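Local coordinates for protein aerobactin synthase IucC (Klebsiella pneumoniae, PDB 6CN7) that probably catalyses the ATP-dependent attachment of a second N6-acetyl-N6-hydroxylysine to N2-citryl-N6-acetyl-N6-hydroxylysine, which yields the siderophore aerobactin, at residues L67-A70 and D71-V74; A92-A95 and E96-D100; K152-L155 and E156-P160; L233-I236 and A237-A240; T484-V488 and T489-F493. The protein carries 5 engineered substitutions. All coordinates share one frame; numbering follows the deposited sequence.

Contact 1. Residues L67-A70 and D71-V74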
loop_
_atom_site.group_PDB
_atom_site.type_symbol
_atom_site.label_atom_id
_atom_site.label_comp_id
_atom_site.label_asym_id
_atom_site.label_seq_id
_atom_site.Cartn_x
_atom_site.Cartn_y
_atom_site.Cartn_z
ATOM N N LEU A 67 31.764 -18.021 13.263
ATOM C CA LEU A 67 31.939 -16.686 12.704
ATOM C C LEU A 67 32.394 -15.697 13.769
ATOM O O LEU A 67 31.820 -15.628 14.860
ATOM C CB LEU A 67 30.634 -16.209 12.063
ATOM C CG LEU A 67 30.318 -16.785 10.681
ATOM C CD1 LEU A 67 28.894 -16.444 10.283
ATOM C CD2 LEU A 67 31.296 -16.265 9.635
ATOM N N ARG A 68 33.428 -14.924 13.438
ATOM C CA ARG A 68 33.950 -13.876 14.302
ATOM C C ARG A 68 34.258 -12.643 13.468
ATOM O O ARG A 68 34.848 -12.748 12.389
ATOM C CB ARG A 68 35.229 -14.315 15.023
ATOM C CG ARG A 68 35.057 -15.467 15.981
ATOM C CD ARG A 68 34.308 -15.044 17.229
ATOM N NE ARG A 68 34.275 -16.120 18.215
ATOM C CZ ARG A 68 33.361 -17.084 18.246
ATOM N NH1 ARG A 68 32.388 -17.119 17.345
ATOM N NH2 ARG A 68 33.422 -18.020 19.183
ATOM N N CYS A 69 33.853 -11.476 13.972
ATOM C CA CYS A 69 34.269 -10.183 13.423
ATOM C C CYS A 69 34.848 -9.385 14.589
ATOM O O CYS A 69 34.194 -8.491 15.129
ATOM C CB CYS A 69 33.114 -9.449 12.756
ATOM S SG CYS A 69 33.628 -8.002 11.796
ATOM N N ALA A 70 36.079 -9.719 14.973
ATOM C CA ALA A 70 36.717 -9.103 16.130
ATOM C C ALA A 70 35.866 -9.402 17.361
ATOM O O ALA A 70 35.803 -10.558 17.800
ATOM C CB ALA A 70 36.902 -7.598 15.900
ATOM N N ASP A 71 35.212 -8.381 17.919
ATOM C CA ASP A 71 34.229 -8.560 18.976
ATOM C C ASP A 71 32.885 -7.928 18.634
ATOM O O ASP A 71 31.974 -7.963 19.470
ATOM C CB ASP A 71 34.754 -7.976 20.300
ATOM C CG ASP A 71 35.712 -8.922 21.012
ATOM O OD1 ASP A 71 35.619 -10.141 20.762
ATOM O OD2 ASP A 71 36.551 -8.461 21.817
ATOM N N GLU A 72 32.730 -7.354 17.442
ATOM C CA GLU A 72 31.421 -6.888 17.020
ATOM C C GLU A 72 30.424 -8.046 17.068
ATOM O O GLU A 72 30.791 -9.192 16.778
ATOM C CB GLU A 72 31.480 -6.313 15.602
ATOM C CG GLU A 72 32.313 -5.054 15.471
ATOM C CD GLU A 72 31.769 -4.119 14.411
ATOM O OE1 GLU A 72 32.402 -4.004 13.340
ATOM O OE2 GLU A 72 30.699 -3.518 14.657
ATOM N N PRO A 73 29.165 -7.796 17.428
ATOM C CA PRO A 73 28.162 -8.860 17.326
ATOM C C PRO A 73 27.920 -9.225 15.871
ATOM O O PRO A 73 27.869 -8.360 14.993
ATOM C CB PRO A 73 26.917 -8.250 17.979
ATOM C CG PRO A 73 27.106 -6.781 17.860
ATOM C CD PRO A 73 28.585 -6.538 17.931
ATOM N N VAL A 74 27.780 -10.523 15.620
ATOM C CA VAL A 74 27.645 -11.042 14.264
ATOM C C VAL A 74 26.231 -10.738 13.779
ATOM O O VAL A 74 25.268 -11.389 14.190
ATOM C CB VAL A 74 27.948 -12.544 14.209
ATOM C CG1 VAL A 74 27.811 -13.073 12.787
ATOM C CG2 VAL A 74 29.348 -12.811 14.745
#
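Val-74 meets Leu-67 with both of its branches, because a chi1 of -180° sets CG1 anti to the backbone N and leaves CG2 beside that nitrogen. CG2 then lies 3.7 Å from Leu-67 O, while CG1 approaches Leu-67 CB at 4.3 Å. The pair is buried: Leu-67 also reaches Val-16, Ala-17 and Leu-20 of helix 4-25, and Val-74 packs on Trp-48 of strand 46-54. Leu-67 O has two arginine donors. Arg-68 NH1 is 3.0 Å from Leu-67 O, which lies close to the guanidinium plane, while NH1 stands 51° above the plane of the carbonyl; Arg-13 NH1 is the second.

At the outer end the chain reverses. Glu-72 N donates to Cys-69 O over 3.0 Å, a bent and therefore weak bond. The side chain of Glu-72 starts out beside its own nitrogen, and its CB passes 3.5 Å from Cys-69 O. Ala-70 occupies the first corner, where a psi of -111° nearly eclipses its CB with Asp-71 N, 2.7 Å away. Asp-71 OD1 sits 3.0 Å from Ala-70 O; these are two acceptors, so the approach is not a bond and is probably mildly unfavourable. The positive charge of Arg-68 is too distant for a salt bridge, its NE being 6.6 Å from Asp-71 OD1.

Positive phi with strongly negative psi at Ala-70, then negative phi with near-zero psi at Asp-71, make a type II' beta turn from Cys-69 to Glu-72, here reversing the loop between strand 60-62 and helix 76-87.

Contact 2. Residues A92-A95 and E96-D100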
loop_
_atom_site.group_PDB
_atom_site.type_symbol
_atom_site.label_atom_id
_atom_site.label_comp_id
_atom_site.label_asym_id
_atom_site.label_seq_id
_atom_site.Cartn_x
_atom_site.Cartn_y
_atom_site.Cartn_z
ATOM N N ALA A 92 20.797 5.147 -0.841
ATOM C CA ALA A 92 19.472 4.613 -1.131
ATOM C C ALA A 92 19.536 3.130 -1.469
ATOM O O ALA A 92 18.667 2.355 -1.052
ATOM C CB ALA A 92 18.833 5.400 -2.274
ATOM N N THR A 93 20.555 2.712 -2.226
ATOM C CA THR A 93 20.706 1.297 -2.546
ATOM C C THR A 93 20.898 0.460 -1.287
ATOM O O THR A 93 20.472 -0.699 -1.242
ATOM C CB THR A 93 21.883 1.097 -3.502
ATOM O OG1 THR A 93 21.662 1.853 -4.700
ATOM C CG2 THR A 93 22.051 -0.375 -3.865
ATOM N N VAL A 94 21.531 1.025 -0.258
ATOM C CA VAL A 94 21.700 0.303 0.997
ATOM C C VAL A 94 20.372 0.195 1.732
ATOM O O VAL A 94 20.033 -0.862 2.275
ATOM C CB VAL A 94 22.775 0.987 1.861
ATOM C CG1 VAL A 94 22.877 0.322 3.229
ATOM C CG2 VAL A 94 24.120 0.947 1.156
ATOM N N ALA A 95 19.598 1.283 1.768
ATOM C CA ALA A 95 18.308 1.247 2.446
ATOM C C ALA A 95 17.373 0.242 1.786
ATOM O O ALA A 95 16.581 -0.419 2.467
ATOM C CB ALA A 95 17.680 2.640 2.458
ATOM N N GLU A 96 17.452 0.112 0.460
ATOM C CA GLU A 96 16.667 -0.904 -0.233
ATOM C C GLU A 96 17.057 -2.301 0.229
ATOM O O GLU A 96 16.194 -3.142 0.505
ATOM C CB GLU A 96 16.855 -0.770 -1.745
ATOM C CG GLU A 96 16.243 0.484 -2.345
ATOM C CD GLU A 96 16.461 0.573 -3.842
ATOM O OE1 GLU A 96 17.012 -0.386 -4.423
ATOM O OE2 GLU A 96 16.083 1.605 -4.437
ATOM N N HIS A 97 18.362 -2.569 0.314
ATOM C CA HIS A 97 18.823 -3.895 0.706
ATOM C C HIS A 97 18.596 -4.154 2.188
ATOM O O HIS A 97 18.456 -5.311 2.597
ATOM C CB HIS A 97 20.301 -4.058 0.353
ATOM C CG HIS A 97 20.556 -4.182 -1.117
ATOM N ND1 HIS A 97 21.737 -3.786 -1.706
ATOM C CD2 HIS A 97 19.781 -4.661 -2.118
ATOM C CE1 HIS A 97 21.678 -4.015 -3.006
ATOM N NE2 HIS A 97 20.500 -4.545 -3.282
ATOM N N MET A 98 18.557 -3.099 3.003
ATOM C CA MET A 98 18.194 -3.264 4.407
ATOM C C MET A 98 16.800 -3.856 4.536
ATOM O O MET A 98 16.588 -4.828 5.270
ATOM C CB MET A 98 18.270 -1.919 5.129
ATOM C CG MET A 98 19.671 -1.475 5.460
ATOM S SD MET A 98 20.488 -2.562 6.638
ATOM C CE MET A 98 22.111 -1.803 6.630
ATOM N N GLN A 99 15.828 -3.274 3.831
ATOM C CA GLN A 99 14.467 -3.795 3.883
ATOM C C GLN A 99 14.412 -5.225 3.366
ATOM O O GLN A 99 13.771 -6.088 3.977
ATOM C CB GLN A 99 13.533 -2.883 3.088
ATOM C CG GLN A 99 13.299 -1.538 3.756
ATOM C CD GLN A 99 12.430 -0.612 2.930
ATOM O OE1 GLN A 99 12.215 -0.839 1.738
ATOM N NE2 GLN A 99 11.919 0.438 3.563
ATOM N N ASP A 100 15.083 -5.499 2.244
ATOM C CA ASP A 100 15.190 -6.876 1.772
ATOM C C ASP A 100 15.902 -7.748 2.798
ATOM O O ASP A 100 15.534 -8.910 2.999
ATOM C CB ASP A 100 15.925 -6.925 0.434
ATOM C CG ASP A 100 15.160 -6.237 -0.680
ATOM O OD1 ASP A 100 13.925 -6.091 -0.556
ATOM O OD2 ASP A 100 15.794 -5.845 -1.682
#
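Residues Ala-92 to Gln-99 form continuous alpha helix, in which the amides of Glu-96, His-97, Met-98 and Gln-99 each donate to the carbonyl four residues earlier. The bond from Met-98 N to Val-94 O is the shortest at 2.8 Å; that from Gln-99 N to Ala-95 O is the longest at 3.3 Å.

Three side chains of 96-100 fold back beside these carbonyls. The imidazole of His-97 turns one face to Thr-93 O, which lies 3.2 Å above the ring plane and toward its rim. Thr-93 O thus both accepts from His-97 N and lies over the ring face. Although ND1 is 3.4 Å from Thr-93 O, the angle is too poor for a hydrogen bond. Thr-93 runs alongside the ring, its CG2 methyl 3.8 Å from His-97 CE1.

On another side, Met-98 lies beside Val-94 and points the same way. Its chain bends at chi2 (-65°), carrying the CE methyl to 4.1 Å from Val-94 CG1. Both residues also touch Met-81 of helix 76-87, which extends the apolar patch. Glu-96 keeps its chain extended: CG passes 3.3 Å from Ala-92 O, and OE1 goes on to a salt bridge with Arg-148.

The polar ends of Thr-93 and Glu-96 thus find partners beyond 92-100: Thr-93 OG1 pairs with Ser-90 OG, as Glu-96 does with Arg-148. What joins 92-95 to 96-100 is main-chain hydrogen bonding supplemented by methyl-to-ring and methyl-to-methyl contacts, with no side-chain hydrogen bond or salt bridge between them.

Contact 3. Residues K152-L155 and E156-P160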
loop_
_atom_site.group_PDB
_atom_site.type_symbol
_atom_site.label_atom_id
_atom_site.label_comp_id
_atom_site.label_asym_id
_atom_site.label_seq_id
_atom_site.Cartn_x
_atom_site.Cartn_y
_atom_site.Cartn_z
ATOM N N LYS A 152 5.955 -5.850 6.767
ATOM C CA LYS A 152 5.667 -7.024 7.587
ATOM C C LYS A 152 4.253 -7.541 7.357
ATOM O O LYS A 152 4.020 -8.756 7.401
ATOM C CB LYS A 152 5.878 -6.692 9.064
ATOM C CG LYS A 152 5.746 -7.882 10.007
ATOM C CD LYS A 152 6.274 -7.548 11.400
ATOM C CE LYS A 152 6.077 -8.703 12.370
ATOM N NZ LYS A 152 4.645 -8.894 12.733
ATOM N N GLU A 153 3.298 -6.644 7.104
ATOM C CA GLU A 153 1.913 -7.063 6.904
ATOM C C GLU A 153 1.762 -7.865 5.615
ATOM O O GLU A 153 1.171 -8.952 5.611
ATOM C CB GLU A 153 0.999 -5.836 6.880
ATOM C CG GLU A 153 -0.492 -6.150 6.846
ATOM C CD GLU A 153 -1.037 -6.544 8.206
ATOM O OE1 GLU A 153 -0.232 -6.712 9.147
ATOM O OE2 GLU A 153 -2.274 -6.678 8.336
ATOM N N ALA A 154 2.287 -7.339 4.509
ATOM C CA ALA A 154 2.138 -8.006 3.221
ATOM C C ALA A 154 2.920 -9.313 3.182
ATOM O O ALA A 154 2.457 -10.302 2.600
ATOM C CB ALA A 154 2.589 -7.075 2.099
ATOM N N LEU A 155 4.109 -9.335 3.788
ATOM C CA LEU A 155 4.881 -10.571 3.866
ATOM C C LEU A 155 4.088 -11.665 4.569
ATOM O O LEU A 155 3.982 -12.793 4.072
ATOM C CB LEU A 155 6.202 -10.316 4.593
ATOM C CG LEU A 155 7.201 -9.397 3.882
ATOM C CD1 LEU A 155 8.309 -8.949 4.829
ATOM C CD2 LEU A 155 7.796 -10.092 2.668
ATOM N N GLU A 156 3.517 -11.349 5.733
ATOM C CA GLU A 156 2.826 -12.369 6.514
ATOM C C GLU A 156 1.539 -12.828 5.841
ATOM O O GLU A 156 1.167 -14.001 5.960
ATOM C CB GLU A 156 2.545 -11.844 7.922
ATOM C CG GLU A 156 3.815 -11.683 8.745
ATOM C CD GLU A 156 3.562 -11.175 10.153
ATOM O OE1 GLU A 156 2.384 -10.955 10.510
ATOM O OE2 GLU A 156 4.548 -11.000 10.904
ATOM N N ARG A 157 0.861 -11.938 5.118
ATOM C CA ARG A 157 -0.410 -12.307 4.500
ATOM C C ARG A 157 -0.237 -13.114 3.221
ATOM O O ARG A 157 -1.063 -13.988 2.937
ATOM C CB ARG A 157 -1.235 -11.055 4.200
ATOM C CG ARG A 157 -1.920 -10.476 5.413
ATOM C CD ARG A 157 -2.793 -9.287 5.062
ATOM N NE ARG A 157 -3.440 -8.739 6.251
ATOM C CZ ARG A 157 -4.150 -7.617 6.274
ATOM N NH1 ARG A 157 -4.314 -6.901 5.169
ATOM N NH2 ARG A 157 -4.696 -7.209 7.411
ATOM N N TYR A 158 0.811 -12.849 2.441
ATOM C CA TYR A 158 0.891 -13.360 1.077
ATOM C C TYR A 158 2.169 -14.121 0.751
ATOM O O TYR A 158 2.214 -14.770 -0.300
ATOM C CB TYR A 158 0.738 -12.204 0.078
ATOM C CG TYR A 158 -0.495 -11.368 0.337
ATOM C CD1 TYR A 158 -1.750 -11.958 0.419
ATOM C CD2 TYR A 158 -0.402 -9.995 0.526
ATOM C CE1 TYR A 158 -2.880 -11.203 0.665
ATOM C CE2 TYR A 158 -1.528 -9.229 0.772
ATOM C CZ TYR A 158 -2.763 -9.839 0.842
ATOM O OH TYR A 158 -3.888 -9.085 1.088
ATOM N N ALA A 159 3.207 -14.074 1.608
ATOM C CA ALA A 159 4.432 -14.774 1.247
ATOM C C ALA A 159 4.370 -16.234 1.689
ATOM O O ALA A 159 3.730 -16.558 2.695
ATOM C CB ALA A 159 5.644 -14.098 1.882
ATOM N N PRO A 160 5.039 -17.135 0.963
ATOM C CA PRO A 160 4.865 -18.567 1.247
ATOM C C PRO A 160 5.435 -19.012 2.581
ATOM O O PRO A 160 4.882 -19.937 3.191
ATOM C CB PRO A 160 5.585 -19.248 0.073
ATOM C CG PRO A 160 6.552 -18.236 -0.426
ATOM C CD PRO A 160 5.894 -16.905 -0.214
#
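Arg-157 crosses Glu-153 one turn along the short helix 152-158, in an i to i+4 salt bridge. Its CB and CG each pass 3.5 Å from Glu-153 O, the oxygen that also accepts from Arg-157 N. CD rises to 4.0 Å from Glu-153 O, and the extended chain then delivers the guanidinium to the carboxylate. NE lies 3.2 Å and CZ 2.9 Å from Glu-153 OE2, and NH2 ends the path at 2.6 Å from that same oxygen, a salt bridge whose shortness is doubtful at this resolution. The acid comes over one face of the guanidinium instead of meeting its edge, and the two planes stand 61° apart. A bend in Glu-153 at chi2 swings its carboxylate toward the arginine; OE1 is held separately by Trp-227 NE1 of the second subunit.

Leu-155 packs on Ile-236 of that subunit, so the helix lies at the dimer interface. At its C-terminal end the buried Tyr-158 ring meets Phe-166 and His-223 edge-to-face.

A second i to i+4 bridge joins Lys-152 to Glu-156. A bend at chi4 (-71°) turns NZ to 2.8 Å from Glu-156 OE2, on the syn side and 30° out of the carboxylate plane.

Contact 4. Residues L233-I236 and A237-A240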
loop_
_atom_site.group_PDB
_atom_site.type_symbol
_atom_site.label_atom_id
_atom_site.label_comp_id
_atom_site.label_asym_id
_atom_site.label_seq_id
_atom_site.Cartn_x
_atom_site.Cartn_y
_atom_site.Cartn_z
ATOM N N LEU A 233 -5.590 1.943 -7.327
ATOM C CA LEU A 233 -5.031 3.281 -7.464
ATOM C C LEU A 233 -4.645 3.612 -8.899
ATOM O O LEU A 233 -5.099 4.622 -9.445
ATOM C CB LEU A 233 -3.804 3.417 -6.548
ATOM C CG LEU A 233 -3.038 4.741 -6.592
ATOM C CD1 LEU A 233 -3.932 5.895 -6.174
ATOM C CD2 LEU A 233 -1.803 4.663 -5.703
ATOM N N ASP A 234 -3.821 2.772 -9.530
ATOM C CA ASP A 234 -3.323 3.081 -10.866
ATOM C C ASP A 234 -4.441 3.121 -11.902
ATOM O O ASP A 234 -4.344 3.871 -12.881
ATOM C CB ASP A 234 -2.261 2.058 -11.273
ATOM C CG ASP A 234 -1.046 2.086 -10.364
ATOM O OD1 ASP A 234 -0.973 2.976 -9.492
ATOM O OD2 ASP A 234 -0.163 1.216 -10.516
ATOM N N PHE A 235 -5.499 2.333 -11.718
ATOM C CA PHE A 235 -6.621 2.301 -12.649
ATOM C C PHE A 235 -7.883 2.897 -12.031
ATOM O O PHE A 235 -9.000 2.517 -12.390
ATOM C CB PHE A 235 -6.873 0.871 -13.121
ATOM C CG PHE A 235 -5.676 0.234 -13.766
ATOM C CD1 PHE A 235 -5.362 0.495 -15.086
ATOM C CD2 PHE A 235 -4.862 -0.622 -13.050
ATOM C CE1 PHE A 235 -4.259 -0.088 -15.677
ATOM C CE2 PHE A 235 -3.758 -1.208 -13.638
ATOM C CZ PHE A 235 -3.457 -0.940 -14.954
ATOM N N ILE A 236 -7.713 3.841 -11.103
ATOM C CA ILE A 236 -8.859 4.474 -10.459
ATOM C C ILE A 236 -9.717 5.206 -11.481
ATOM O O ILE A 236 -10.942 5.290 -11.327
ATOM C CB ILE A 236 -8.379 5.418 -9.337
ATOM C CG1 ILE A 236 -9.570 5.921 -8.518
ATOM C CG2 ILE A 236 -7.588 6.591 -9.919
ATOM C CD1 ILE A 236 -9.176 6.636 -7.241
ATOM N N ALA A 237 -9.101 5.750 -12.533
ATOM C CA ALA A 237 -9.876 6.424 -13.572
ATOM C C ALA A 237 -10.825 5.449 -14.257
ATOM O O ALA A 237 -12.005 5.752 -14.465
ATOM C CB ALA A 237 -8.939 7.069 -14.592
ATOM N N ASP A 238 -10.322 4.266 -14.616
ATOM C CA ASP A 238 -11.173 3.256 -15.233
ATOM C C ASP A 238 -12.293 2.819 -14.299
ATOM O O ASP A 238 -13.404 2.525 -14.757
ATOM C CB ASP A 238 -10.329 2.051 -15.654
ATOM C CG ASP A 238 -9.419 2.360 -16.825
ATOM O OD1 ASP A 238 -9.796 3.198 -17.673
ATOM O OD2 ASP A 238 -8.325 1.764 -16.900
ATOM N N LEU A 239 -12.029 2.775 -12.991
ATOM C CA LEU A 239 -13.055 2.352 -12.041
ATOM C C LEU A 239 -14.141 3.409 -11.887
ATOM O O LEU A 239 -15.325 3.076 -11.756
ATOM C CB LEU A 239 -12.417 2.041 -10.689
ATOM C CG LEU A 239 -11.466 0.846 -10.672
ATOM C CD1 LEU A 239 -10.666 0.829 -9.383
ATOM C CD2 LEU A 239 -12.242 -0.451 -10.843
ATOM N N ALA A 240 -13.761 4.688 -11.891
ATOM C CA ALA A 240 -14.746 5.758 -11.764
ATOM C C ALA A 240 -15.526 5.960 -13.058
ATOM O O ALA A 240 -16.717 6.288 -13.022
ATOM C CB ALA A 240 -14.053 7.058 -11.351
#
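Phe-235 and Asp-238 lie side by side at a break between two helices: Phe-235 leaves the helical geometry of helix 224-234 and, one residue before helix 236-241, holds the N-cap position of the next. Ile-236 N still bonds back to Leu-233 O, so the break is compact.

Ala-237 opens 237-240. Its nitrogen is 3.1 Å from Ile-236 CG2, the branch lodged in the crowded position between the backbone N and the carbonyl carbon. The Ala-237 methyl packs on Tyr-102 of the second subunit.

Asp-238 comes next, with CG beside its own nitrogen, a torsion that directs the carboxylate alongside Phe-235. OD2 approaches the ring at its edge, 3.7 Å from Phe-235 CD1, and ring and carboxylate planes differ by only 16°. An aryl C-H facing a carboxylate oxygen is probably weakly favourable. The strong partner of OD2 is Tyr-345 OH, and the Tyr-345 ring also meets that of Phe-235, so one tyrosine touches both members of the pair.

Leu-239 follows and closes the first turn: its N donates to Phe-235 O over 3.1 Å, from within the carbonyl plane. Its side chain crosses the same oxygen, CG at 3.4 Å from Phe-235 O, and continues to Met-244 of strand 244-250.

Ala-240 comes last. Like Ile-236, it packs on Leu-106 of the second subunit. Its N bonds to Ile-236 O at 2.9 Å with an N-H...O angle of 155°, and its CB lies 3.6 Å from that oxygen.

Contact 5. Residues T484-V488 and T489-F493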
loop_
_atom_site.group_PDB
_atom_site.type_symbol
_atom_site.label_atom_id
_atom_site.label_comp_id
_atom_site.label_asym_id
_atom_site.label_seq_id
_atom_site.Cartn_x
_atom_site.Cartn_y
_atom_site.Cartn_z
ATOM N N THR A 484 25.142 -23.770 -15.181
ATOM C CA THR A 484 24.920 -22.774 -14.140
ATOM C C THR A 484 23.532 -22.923 -13.528
ATOM O O THR A 484 23.366 -22.794 -12.309
ATOM C CB THR A 484 25.104 -21.369 -14.715
ATOM O OG1 THR A 484 26.388 -21.267 -15.344
ATOM C CG2 THR A 484 25.001 -20.319 -13.620
ATOM N N GLY A 485 22.526 -23.209 -14.357
ATOM C CA GLY A 485 21.155 -23.198 -13.876
ATOM C C GLY A 485 20.820 -24.375 -12.980
ATOM O O GLY A 485 20.120 -24.218 -11.975
ATOM N N HIS A 486 21.296 -25.570 -13.329
ATOM C CA HIS A 486 20.994 -26.767 -12.553
ATOM C C HIS A 486 22.178 -27.267 -11.738
ATOM O O HIS A 486 22.029 -27.545 -10.545
ATOM C CB HIS A 486 20.492 -27.894 -13.470
ATOM C CG HIS A 486 19.948 -29.071 -12.722
ATOM N ND1 HIS A 486 18.762 -29.023 -12.021
ATOM C CD2 HIS A 486 20.441 -30.320 -12.543
ATOM C CE1 HIS A 486 18.539 -30.196 -11.455
ATOM N NE2 HIS A 486 19.544 -31.000 -11.754
ATOM N N PHE A 487 23.359 -27.396 -12.343
ATOM C CA PHE A 487 24.490 -27.951 -11.607
ATOM C C PHE A 487 24.991 -26.972 -10.551
ATOM O O PHE A 487 25.132 -27.328 -9.376
ATOM C CB PHE A 487 25.620 -28.332 -12.568
ATOM C CG PHE A 487 25.253 -29.401 -13.564
ATOM C CD1 PHE A 487 24.045 -30.077 -13.485
ATOM C CD2 PHE A 487 26.132 -29.733 -14.582
ATOM C CE1 PHE A 487 23.723 -31.058 -14.406
ATOM C CE2 PHE A 487 25.816 -30.713 -15.502
ATOM C CZ PHE A 487 24.610 -31.375 -15.414
ATOM N N VAL A 488 25.259 -25.728 -10.950
ATOM C CA VAL A 488 25.839 -24.764 -10.020
ATOM C C VAL A 488 24.799 -24.253 -9.029
ATOM O O VAL A 488 25.141 -23.919 -7.889
ATOM C CB VAL A 488 26.481 -23.598 -10.792
ATOM C CG1 VAL A 488 27.054 -22.559 -9.831
ATOM C CG2 VAL A 488 27.568 -24.108 -11.722
ATOM N N THR A 489 23.534 -24.174 -9.433
ATOM C CA THR A 489 22.504 -23.565 -8.604
ATOM C C THR A 489 21.656 -24.584 -7.851
ATOM O O THR A 489 20.850 -24.184 -7.006
ATOM C CB THR A 489 21.599 -22.672 -9.470
ATOM O OG1 THR A 489 22.411 -21.774 -10.238
ATOM C CG2 THR A 489 20.645 -21.845 -8.610
ATOM N N VAL A 490 21.827 -25.880 -8.113
ATOM C CA VAL A 490 21.072 -26.904 -7.395
ATOM C C VAL A 490 22.016 -27.962 -6.834
ATOM O O VAL A 490 22.124 -28.128 -5.614
ATOM C CB VAL A 490 20.003 -27.553 -8.297
ATOM C CG1 VAL A 490 19.206 -28.594 -7.521
ATOM C CG2 VAL A 490 19.081 -26.490 -8.872
ATOM N N LEU A 491 22.696 -28.692 -7.722
ATOM C CA LEU A 491 23.552 -29.788 -7.279
ATOM C C LEU A 491 24.657 -29.304 -6.349
ATOM O O LEU A 491 25.061 -30.036 -5.438
ATOM C CB LEU A 491 24.151 -30.504 -8.488
ATOM C CG LEU A 491 23.297 -31.625 -9.088
ATOM C CD1 LEU A 491 21.854 -31.187 -9.305
ATOM C CD2 LEU A 491 23.911 -32.093 -10.394
ATOM N N ARG A 492 25.158 -28.085 -6.559
ATOM C CA ARG A 492 26.173 -27.538 -5.665
ATOM C C ARG A 492 25.714 -27.574 -4.214
ATOM O O ARG A 492 26.536 -27.748 -3.306
ATOM C CB ARG A 492 26.514 -26.102 -6.076
ATOM C CG ARG A 492 27.402 -25.351 -5.085
ATOM C CD ARG A 492 28.097 -24.156 -5.737
ATOM N NE ARG A 492 27.166 -23.109 -6.172
ATOM C CZ ARG A 492 26.907 -21.990 -5.501
ATOM N NH1 ARG A 492 27.502 -21.741 -4.341
ATOM N NH2 ARG A 492 26.051 -21.105 -5.992
ATOM N N PHE A 493 24.412 -27.425 -3.978
ATOM C CA PHE A 493 23.865 -27.391 -2.628
ATOM C C PHE A 493 23.375 -28.748 -2.136
ATOM O O PHE A 493 23.017 -28.864 -0.961
ATOM C CB PHE A 493 22.715 -26.385 -2.562
ATOM C CG PHE A 493 23.129 -24.979 -2.878
ATOM C CD1 PHE A 493 23.717 -24.184 -1.909
ATOM C CD2 PHE A 493 22.937 -24.452 -4.143
ATOM C CE1 PHE A 493 24.103 -22.889 -2.193
ATOM C CE2 PHE A 493 23.322 -23.155 -4.435
ATOM C CZ PHE A 493 23.906 -22.374 -3.459
#
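His-486, Phe-487 and Leu-491 form the close-packed, buried side of this helical stretch. Leu-491 divides its methyls between the two rings: CD1 lies 3.4 Å from His-486 NE2, while CD2 runs alongside Phe-487 at 3.7 Å from CD1 of that ring. Val-490 brings its CB over one face of the imidazole. The rotation of His-486 is further fixed by ND1, which hydrogen-bonds Ala-423 O. Beyond the segments Leu-512 of helix 505-521 covers both Phe-487 and Leu-491.

The backbone explains this unusual spacing. Leu-491 N donates to His-486 O over 3.1 Å at 161°, and Arg-492 N reaches Phe-487 O at 2.9 Å; both bonds span five residues and mark a pi-type widening within helix 475-499. His-486 O also receives a bond from Val-490 N, so the four-residue pattern persists there only as a weak, bent bond.

Arg-492 leads toward the other side. A bend at chi3 (65°) turns NE back along the helix to Val-488 O, 2.8 Å away and in the carbonyl plane, and NE also passes 3.7 Å from Val-488 CG1. At the far end NH2 forms a salt bridge with Glu-22, and the guanidinium also makes a cation-pi contact with Trp-59.

Around Thr-484, Gly-485 and Thr-489 the helix is more exposed, and contacts are with backbone oxygens more than side chain to side chain. Gly-485 offers no side chain, and its O meets Thr-489 CB at 3.3 Å. Thr-489 OG1 appears to donate to Thr-484 O, but the modelled separation is so short that its exact length is doubtful.

Dimerisation brings contact 4 of one subunit against contacts 2 and 3 of the other. Within one chain, contacts 3 and 4 have centres 25 Å apart and nearest atoms about 14 Å apart, yet across the interface Leu-155 of contact 3 packs on Ile-236 of contact 4 in the second subunit, and Gln-99 of contact 2 on its Leu-233. Contacts 2 and 3 of one chain come within about 6 Å at their nearest atoms. Contacts 1 and 5 touch no second subunit; centred 31 Å apart, both pack against helix 4-25. Contacts 1 and 4 are the most separated, 52 Å between centres. None of the five contacts is assigned to the active site.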